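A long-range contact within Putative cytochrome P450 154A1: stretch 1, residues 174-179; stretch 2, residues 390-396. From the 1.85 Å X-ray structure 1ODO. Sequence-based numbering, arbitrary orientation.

Stretch 1 (174-179) VFDTTL
Stretch 2 (390-396) VPSLISN

Two segments of one chain, at least 213 residues apart in sequence where they touch, bury 344 Å² in total. Stretch 1 opens in a weakly bonded helix, about 174-175, that begins earlier in the chain; a turn follows. Asp176 has phi/psi -79/94. Thr177 (-79/10) and Thr178 (-97/-9) form the corners of a type I beta turn from Asp176 to Leu179. The closing bond, Leu179 N to Asp176 O, is weak at 3.5 Å. Stretch 2 has no regular helix or strand. Pro391 (-70/82) is a tight bend, spanned by a weak bond from Ser392 N to Val390 O at 2.8 Å. Ser392 (-158/141) is extended, Leu393 (-83/-18) and Ile394 (-98/-60) bend the chain, and Ser395 (-71/138) extends it again. The stretches run in roughly opposite senses: Phe175 meets Ile394 and Ser395, Thr177 meets Ser392 and Leu393, and Thr178 meets Pro391. The nearest CA atoms are those of Thr177 and Ser392, 5.2 Å apart. No backbone-to-backbone hydrogen bond joins the stretches.

Two hydrogen bonds do, each pairing a side-chain hydroxyl with a backbone group. Ser392, with chi1 at 180° (t), donates from OG to Phe175 O at 2.6 Å. Thr177 points its CB toward stretch 2, and chi1 at 52° (p) places OG1 to accept from Leu393 N at 2.9 Å (N-H...O 153°). Thr177 OG1 is also hydrogen-bonded elsewhere in the structure. Leu393 (chi1 t, 170°; chi2 p, 61°) has its CB 3.7 Å from Thr177 OG1.

Side-chain bonds within each stretch support these links. Ser392 OG accepts from Ile394 N at 3.0 Å and from Ser395 N at 2.9 Å, tying the bend of stretch 2 together while donating across the contact. In stretch 1, Asp176 (chi1 t, -171°) accepts at OD1 from Thr178 N at 2.9 Å and from Thr178 OG1 at 2.5 Å. Both bonds hold the turn, and Thr178 has chi1 p (69°).

The apolar packing centers on Phe175, with chi1 -71° (m) and chi2 78°. Its CD2 lies 3.9 Å from Ile394 CG2, which sits at the ring edge, near the ring plane. Ile394 has chi1 m (-58°) and chi2 t (176°), and its CB points toward stretch 1. Its CD1 reaches 4.1 Å from Thr177 CG2. Thr178 CG2 packs against Pro391 CB at 4.1 Å.

Ser395 (chi1 m, -65°) points its CB toward stretch 1 and brings OG to 3.0 Å from Phe175 CD2. The hydroxyl approaches the ring obliquely, slightly closer than the usual van der Waals separation, and forms no hydrogen bond with it.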

# COMPACT_ATOMS: atom_id res chain seq x y z
N VAL A 174 -9.74 -6.67 -3.17
CA VAL A 174 -9.51 -6.31 -1.78
C VAL A 174 -9.47 -4.80 -1.60
O VAL A 174 -9.89 -4.28 -0.55
CB VAL A 174 -8.19 -6.93 -1.26
CG1 VAL A 174 -7.87 -6.40 0.14
CG2 VAL A 174 -8.31 -8.45 -1.22
N PHE A 175 -8.99 -4.08 -2.61
CA PHE A 175 -8.91 -2.63 -2.54
C PHE A 175 -10.09 -1.92 -3.21
O PHE A 175 -10.17 -0.69 -3.18
CB PHE A 175 -7.60 -2.13 -3.15
CG PHE A 175 -6.39 -2.43 -2.32
CD1 PHE A 175 -5.83 -3.71 -2.32
CD2 PHE A 175 -5.83 -1.46 -1.50
CE1 PHE A 175 -4.73 -4.00 -1.52
CE2 PHE A 175 -4.72 -1.74 -0.70
CZ PHE A 175 -4.17 -3.02 -0.71
N ASP A 176 -10.99 -2.68 -3.82
CA ASP A 176 -12.15 -2.10 -4.49
C ASP A 176 -13.21 -1.74 -3.45
O ASP A 176 -14.04 -2.57 -3.08
CB ASP A 176 -12.74 -3.11 -5.48
CG ASP A 176 -13.81 -2.49 -6.36
OD1 ASP A 176 -14.37 -1.45 -5.96
OD2 ASP A 176 -14.08 -3.05 -7.43
N THR A 177 -13.20 -0.49 -3.00
CA THR A 177 -14.17 -0.05 -2.01
C THR A 177 -15.56 0.28 -2.55
O THR A 177 -16.39 0.84 -1.83
CB THR A 177 -13.62 1.16 -1.21
OG1 THR A 177 -13.18 2.17 -2.12
CG2 THR A 177 -12.44 0.73 -0.34
N THR A 178 -15.81 -0.05 -3.81
CA THR A 178 -17.12 0.22 -4.42
C THR A 178 -17.98 -1.05 -4.36
O THR A 178 -19.17 -1.01 -4.66
CB THR A 178 -17.00 0.66 -5.90
OG1 THR A 178 -16.55 -0.43 -6.71
CG2 THR A 178 -16.02 1.83 -6.04
N LEU A 179 -17.38 -2.17 -3.96
CA LEU A 179 -18.11 -3.43 -3.87
C LEU A 179 -19.02 -3.46 -2.65
O LEU A 179 -18.67 -2.93 -1.59
CB LEU A 179 -17.14 -4.61 -3.78
CG LEU A 179 -16.16 -4.82 -4.94
CD1 LEU A 179 -15.32 -6.05 -4.66
CD2 LEU A 179 -16.93 -4.99 -6.24
N VAL A 390 -8.02 5.20 -9.77
CA VAL A 390 -8.50 3.84 -9.54
C VAL A 390 -9.67 4.06 -8.57
O VAL A 390 -9.57 4.88 -7.66
CB VAL A 390 -7.41 2.99 -8.86
CG1 VAL A 390 -8.02 1.71 -8.30
CG2 VAL A 390 -6.32 2.65 -9.86
N PRO A 391 -10.79 3.36 -8.78
CA PRO A 391 -11.97 3.51 -7.91
C PRO A 391 -11.73 2.92 -6.52
O PRO A 391 -12.14 1.79 -6.24
CB PRO A 391 -13.06 2.75 -8.68
CG PRO A 391 -12.59 2.80 -10.11
CD PRO A 391 -11.12 2.53 -9.95
N SER A 392 -11.08 3.69 -5.66
CA SER A 392 -10.80 3.22 -4.31
C SER A 392 -10.55 4.35 -3.33
O SER A 392 -9.90 5.35 -3.66
CB SER A 392 -9.58 2.29 -4.33
OG SER A 392 -9.28 1.80 -3.03
N LEU A 393 -11.07 4.19 -2.12
CA LEU A 393 -10.91 5.17 -1.07
C LEU A 393 -9.54 4.91 -0.43
O LEU A 393 -8.97 5.78 0.23
CB LEU A 393 -12.02 4.99 -0.03
CG LEU A 393 -11.94 5.76 1.29
CD1 LEU A 393 -11.96 7.26 1.03
CD2 LEU A 393 -13.12 5.36 2.17
N ILE A 394 -9.01 3.71 -0.67
CA ILE A 394 -7.71 3.33 -0.12
C ILE A 394 -6.56 3.49 -1.12
O ILE A 394 -5.62 4.24 -0.87
CB ILE A 394 -7.75 1.86 0.38
CG1 ILE A 394 -8.84 1.71 1.45
CG2 ILE A 394 -6.39 1.46 0.95
CD1 ILE A 394 -9.03 0.30 1.95
N SER A 395 -6.64 2.80 -2.26
CA SER A 395 -5.60 2.88 -3.28
C SER A 395 -5.57 4.22 -4.01
O SER A 395 -6.62 4.76 -4.36
CB SER A 395 -5.76 1.76 -4.30
OG SER A 395 -5.54 0.50 -3.70
N ASN A 396 -4.37 4.74 -4.24
CA ASN A 396 -4.18 6.01 -4.92
C ASN A 396 -3.34 5.83 -6.19
O ASN A 396 -2.11 5.82 -6.14
CB ASN A 396 -3.51 7.01 -3.97
CG ASN A 396 -3.22 8.36 -4.63
OD1 ASN A 396 -3.93 8.79 -5.53
ND2 ASN A 396 -2.18 9.04 -4.15